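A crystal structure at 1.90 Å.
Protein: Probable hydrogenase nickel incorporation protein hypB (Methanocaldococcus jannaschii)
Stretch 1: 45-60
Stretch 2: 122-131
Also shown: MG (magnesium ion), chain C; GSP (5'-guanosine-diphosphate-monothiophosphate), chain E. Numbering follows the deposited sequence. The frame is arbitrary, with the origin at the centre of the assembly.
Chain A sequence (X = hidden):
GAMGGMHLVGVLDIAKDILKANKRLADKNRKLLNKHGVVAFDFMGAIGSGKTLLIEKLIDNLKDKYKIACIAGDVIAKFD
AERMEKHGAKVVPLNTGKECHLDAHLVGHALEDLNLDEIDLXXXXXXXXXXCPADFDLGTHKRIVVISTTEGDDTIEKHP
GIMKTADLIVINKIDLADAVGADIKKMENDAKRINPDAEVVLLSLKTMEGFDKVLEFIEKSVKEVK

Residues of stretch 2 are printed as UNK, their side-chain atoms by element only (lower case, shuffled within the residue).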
# COMPACT_ATOMS: atom_id res chain seq x y z
N GLY A 45 -3.01 -4.75 5.89
CA GLY A 45 -3.57 -4.59 4.56
C GLY A 45 -2.86 -3.56 3.71
O GLY A 45 -1.88 -2.94 4.15
N ALA A 46 -3.36 -3.37 2.49
CA ALA A 46 -2.84 -2.35 1.59
C ALA A 46 -3.35 -0.98 2.03
O ALA A 46 -4.11 -0.87 2.99
CB ALA A 46 -3.24 -2.66 0.16
N ILE A 47 -2.95 0.07 1.33
CA ILE A 47 -3.43 1.42 1.66
C ILE A 47 -4.91 1.53 1.29
O ILE A 47 -5.30 1.28 0.15
CB ILE A 47 -2.64 2.53 0.92
CG1 ILE A 47 -1.15 2.50 1.29
CG2 ILE A 47 -3.26 3.91 1.20
CD1 ILE A 47 -0.79 3.16 2.63
N GLY A 48 -5.73 1.87 2.29
CA GLY A 48 -7.15 2.12 2.09
C GLY A 48 -8.01 0.90 1.81
O GLY A 48 -9.11 1.04 1.28
N SER A 49 -7.51 -0.28 2.16
CA SER A 49 -8.24 -1.53 1.93
C SER A 49 -9.57 -1.61 2.70
O SER A 49 -10.51 -2.28 2.26
CB SER A 49 -7.38 -2.74 2.29
OG SER A 49 -6.26 -2.84 1.43
N GLY A 50 -9.63 -0.94 3.85
CA GLY A 50 -10.84 -0.92 4.67
C GLY A 50 -10.66 -1.36 6.12
O GLY A 50 -11.64 -1.69 6.78
N LYS A 51 -9.41 -1.33 6.61
CA LYS A 51 -9.09 -1.79 7.97
C LYS A 51 -9.88 -1.02 9.03
O LYS A 51 -10.48 -1.62 9.93
CB LYS A 51 -7.59 -1.65 8.26
CG LYS A 51 -6.66 -2.43 7.33
CD LYS A 51 -5.18 -2.32 7.75
CE LYS A 51 -4.57 -0.94 7.47
NZ LYS A 51 -4.72 -0.53 6.05
N THR A 52 -9.86 0.30 8.94
CA THR A 52 -10.53 1.14 9.95
C THR A 52 -12.04 0.95 9.91
O THR A 52 -12.66 0.76 10.95
CB THR A 52 -10.16 2.62 9.82
OG1 THR A 52 -8.74 2.76 9.94
CG2 THR A 52 -10.83 3.43 10.92
N LEU A 53 -12.62 0.98 8.71
CA LEU A 53 -14.06 0.76 8.57
C LEU A 53 -14.48 -0.61 9.12
O LEU A 53 -15.52 -0.72 9.76
CB LEU A 53 -14.51 0.94 7.12
CG LEU A 53 -16.02 1.03 6.87
CD1 LEU A 53 -16.71 2.07 7.76
CD2 LEU A 53 -16.29 1.33 5.40
N LEU A 54 -13.67 -1.63 8.87
CA LEU A 54 -13.91 -2.97 9.42
C LEU A 54 -13.86 -2.95 10.95
O LEU A 54 -14.75 -3.51 11.60
CB LEU A 54 -12.91 -3.99 8.87
CG LEU A 54 -13.01 -5.43 9.39
CD1 LEU A 54 -14.39 -6.03 9.12
CD2 LEU A 54 -11.91 -6.30 8.80
N ILE A 55 -12.83 -2.32 11.50
CA ILE A 55 -12.67 -2.22 12.95
C ILE A 55 -13.86 -1.47 13.57
O ILE A 55 -14.41 -1.90 14.59
CB ILE A 55 -11.30 -1.59 13.33
CG1 ILE A 55 -10.18 -2.62 13.15
CG2 ILE A 55 -11.30 -1.05 14.77
CD1 ILE A 55 -8.77 -2.04 13.17
N GLU A 56 -14.25 -0.37 12.93
CA GLU A 56 -15.42 0.42 13.35
C GLU A 56 -16.67 -0.44 13.42
O GLU A 56 -17.38 -0.43 14.43
CB GLU A 56 -15.65 1.60 12.41
CG GLU A 56 -14.65 2.73 12.54
CD GLU A 56 -14.96 3.90 11.63
OE1 GLU A 56 -15.27 4.98 12.15
OE2 GLU A 56 -14.92 3.73 10.40
N LYS A 57 -16.94 -1.18 12.35
CA LYS A 57 -18.09 -2.08 12.29
C LYS A 57 -18.02 -3.18 13.35
O LYS A 57 -19.03 -3.51 13.97
CB LYS A 57 -18.26 -2.68 10.89
CG LYS A 57 -18.63 -1.68 9.79
CD LYS A 57 -20.01 -1.08 10.01
CE LYS A 57 -20.43 -0.19 8.85
NZ LYS A 57 -21.78 0.38 9.11
N LEU A 58 -16.83 -3.74 13.55
CA LEU A 58 -16.63 -4.75 14.58
C LEU A 58 -16.88 -4.22 15.99
O LEU A 58 -17.54 -4.89 16.80
CB LEU A 58 -15.23 -5.38 14.48
CG LEU A 58 -14.99 -6.32 13.29
CD1 LEU A 58 -13.52 -6.70 13.23
CD2 LEU A 58 -15.86 -7.56 13.35
N ILE A 59 -16.36 -3.03 16.29
CA ILE A 59 -16.64 -2.36 17.57
C ILE A 59 -18.15 -2.23 17.80
O ILE A 59 -18.68 -2.70 18.81
CB ILE A 59 -15.96 -0.97 17.67
CG1 ILE A 59 -14.44 -1.12 17.71
CG2 ILE A 59 -16.44 -0.21 18.92
CD1 ILE A 59 -13.68 0.16 17.35
N ASP A 60 -18.84 -1.60 16.84
CA ASP A 60 -20.29 -1.39 16.93
C ASP A 60 -21.07 -2.66 17.24
O ASP A 60 -22.03 -2.65 18.01
CB ASP A 60 -20.83 -0.80 15.62
CG ASP A 60 -20.42 0.64 15.41
OD1 ASP A 60 -19.80 1.23 16.31
OD2 ASP A 60 -20.73 1.19 14.33
N UNK A 122 -8.72 -6.85 21.75
CA UNK A 122 -7.81 -5.81 21.28
C UNK A 122 -7.68 -5.86 19.76
O UNK A 122 -7.28 -6.88 19.20
c UNK A 122 -5.65 -3.56 21.77
c UNK A 122 -5.31 -5.02 21.49
c UNK A 122 -3.98 -5.40 22.14
c UNK A 122 -6.43 -5.97 21.94
N UNK A 123 -8.03 -4.76 19.11
CA UNK A 123 -7.88 -4.63 17.67
C UNK A 123 -6.71 -3.70 17.38
O UNK A 123 -6.72 -2.53 17.78
c UNK A 123 -9.15 -4.07 17.00
c UNK A 123 -10.31 -6.31 17.28
c UNK A 123 -11.64 -4.31 17.28
c UNK A 123 -12.80 -5.06 17.45
c UNK A 123 -10.39 -4.92 17.20
c UNK A 123 -11.46 -7.08 17.46
c UNK A 123 -12.71 -6.45 17.54
N UNK A 124 -5.69 -4.22 16.71
CA UNK A 124 -4.54 -3.41 16.33
C UNK A 124 -4.56 -3.14 14.83
O UNK A 124 -4.51 -4.07 14.03
c UNK A 124 -1.91 -5.27 18.57
c UNK A 124 -3.19 -4.57 18.15
c UNK A 124 -2.02 -3.19 16.38
c UNK A 124 -3.20 -4.11 16.69
N UNK A 125 -4.65 -1.86 14.45
CA UNK A 125 -4.52 -1.51 13.04
C UNK A 125 -3.06 -1.23 12.71
O UNK A 125 -2.50 -0.22 13.12
o UNK A 125 -7.41 1.07 11.35
c UNK A 125 -5.40 -0.33 12.63
c UNK A 125 -5.35 -0.08 11.13
c UNK A 125 -6.40 0.89 10.65
o UNK A 125 -6.22 1.48 9.57
N UNK A 126 -2.47 -2.16 11.96
CA UNK A 126 -1.10 -2.05 11.52
C UNK A 126 -0.98 -0.97 10.44
O UNK A 126 -1.99 -0.46 9.95
c UNK A 126 -0.63 -3.40 10.96
c UNK A 126 0.82 -3.69 11.27
n UNK A 126 1.08 -4.93 11.67
o UNK A 126 1.69 -2.83 11.14
N UNK A 127 0.25 -0.62 10.07
CA UNK A 127 0.44 0.35 8.99
C UNK A 127 0.05 -0.29 7.65
O UNK A 127 0.19 -1.51 7.48
c UNK A 127 1.88 0.93 8.95
c UNK A 127 2.80 0.00 8.23
c UNK A 127 2.40 1.20 10.37
N UNK A 128 -0.48 0.51 6.73
CA UNK A 128 -0.90 0.01 5.41
C UNK A 128 0.28 -0.30 4.51
O UNK A 128 0.91 0.60 3.96
N UNK A 129 0.57 -1.60 4.37
CA UNK A 129 1.75 -2.10 3.67
C UNK A 129 1.61 -3.61 3.58
O UNK A 129 1.32 -4.27 4.58
c UNK A 129 3.03 -1.74 4.45
n UNK A 129 5.04 -0.78 3.49
c UNK A 129 4.30 -1.88 3.62
o UNK A 129 4.63 -2.96 3.12
N UNK A 130 1.82 -4.17 2.39
CA UNK A 130 1.72 -5.61 2.18
C UNK A 130 3.07 -6.35 2.21
O UNK A 130 3.12 -7.55 1.94
c UNK A 130 -1.04 -6.08 -0.59
c UNK A 130 -1.27 -6.59 1.86
c UNK A 130 -0.54 -5.74 0.81
c UNK A 130 0.98 -5.93 0.88
N UNK A 131 4.14 -5.63 2.54
CA UNK A 131 5.48 -6.21 2.55
C UNK A 131 6.04 -6.41 3.97
O UNK A 131 6.14 -7.55 4.43
c UNK A 131 7.92 -5.80 1.92
c UNK A 131 6.48 -5.40 1.66
c UNK A 131 5.24 -4.61 -0.42
c UNK A 131 6.18 -5.61 0.17
MG MG C . -7.23 3.09 8.57
PG GSP E . -5.55 3.38 5.86
O3B GSP E . -6.90 2.87 5.15
S1G GSP E . -4.21 2.50 5.24
O2G GSP E . -5.42 4.87 5.52
O3G GSP E . -5.69 3.20 7.38
PB GSP E . -7.89 1.74 5.74
O1B GSP E . -7.43 0.42 5.26
O2B GSP E . -8.04 1.80 7.20
PA GSP E . -10.54 2.88 5.38
O1A GSP E . -11.33 2.17 6.42
O2A GSP E . -10.18 4.26 5.81
O3A GSP E . -9.25 2.04 4.92
O5' GSP E . -11.38 2.86 4.02
C5' GSP E . -10.86 3.44 2.83
C4' GSP E . -12.00 3.92 1.94
O4' GSP E . -12.70 2.81 1.39
C3' GSP E . -13.03 4.75 2.68
O3' GSP E . -13.41 5.78 1.80
C2' GSP E . -14.19 3.80 2.91
O2' GSP E . -15.43 4.46 2.92
C1' GSP E . -14.08 2.89 1.70
N9 GSP E . -14.54 1.50 1.87
C8 GSP E . -14.11 0.57 2.78
N7 GSP E . -14.77 -0.59 2.53
C5 GSP E . -15.59 -0.41 1.47
C6 GSP E . -16.48 -1.25 0.80
O6 GSP E . -16.61 -2.42 1.16
N1 GSP E . -17.19 -0.77 -0.28
C2 GSP E . -17.03 0.55 -0.69
N2 GSP E . -17.72 1.01 -1.72
N3 GSP E . -16.15 1.38 -0.02
C4 GSP E . -15.44 0.90 1.04
O HOH W 1 -0.32 -4.17 6.74
O HOH W 2 -8.23 4.63 7.67

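Position 122 carries four carbons forked at the second, all out of reach of stretch 1: Leu122, in a strand that runs nearly antiparallel to helix 51-60, at 167°, with the axes 9.6 Å apart at their closest.

Position 123 has one carbon leading to a ring of six carbons, with no heteroatom and no hydroxyl. Its CA-to-CB bond points toward the helix, and the ring lies among Ile55, Leu58 and Ile59. This is Phe123. Leu58 CB sits 3.9 Å from Phe123 CE1 and Ile55 CG2 4.1 Å from Phe123 CD1, both obliquely, while Ile59 N approaches the ring at its edge.

Position 124 shows four carbons forked at the first, one arm two carbons long, which spells isoleucine. Ile124 points away, in keeping with strand alternation after an inward-facing neighbour.

At position 125 the chain turns toward the helix again, with three carbons, the third carrying two oxygens. Two oxygens could also suit a shorter acid, but three carbons make it Glu125. Glu125 CB lies 3.8 Å from Ile55 CD1, and the extended side chain (chi1 and chi2 both t) carries the carboxylate to the magnesium ion. Thr52 OG1 donates a hydrogen bond to Glu125 OE1 at 2.6 Å, and the metal is bound by Thr52 OG1 and Glu125 OE2, each at 2.1 Å.

Position 126 has two carbons, the second bearing one oxygen and one more atom, which the element letters give as nitrogen: Asn126. Its end leads away from stretch 1, and Asn126 OD1 accepts a 2.8 Å hydrogen bond from the backbone N of position 127, so the amide braces the backbone that follows it. Its backbone O lies 3.6 Å from Lys51 CE.

Position 127 holds one carbon carrying two more, three in all, and points away: Val127.

Position 128 has no side-chain atoms and is Gly128. An ideal CB here would point toward stretch 1, 3.2 Å from Ile47 CD1, and would clash with the thiophosphate sulfur S1G of GSP at 2.9 Å. The bare CA instead makes a CA-H...O contact with Gly45 O at 3.4 Å.

Position 129 again has two carbons, then one oxygen and one nitrogen, directed away: Asn129. Its backbone does the joining, with Asn129 N donating to Gly45 O at 2.8 Å.

Position 130 has four carbons forked at the second, the end nearing the loop: Leu130, whose CD1 lies 4.1 Å from Ala46 CB.

Position 131 has four carbons forked at the first, with one two-carbon arm, beyond reach: Ile131.

The contact therefore changes character along its length. Apolar packing around Phe123 sets the helix against the strand; Glu125 and Thr52 then share a metal, and a glycine lets the backbones close to 4.7 Å between the CA atoms of Ile47 and Gly128. The nucleotide completes the design: Lys51 NZ donates to GSP O1B at 3.0 Å, and GSP O3G and O2B also bind the magnesium.

Stretch 2, residues 122-131: LFIENVGNLI
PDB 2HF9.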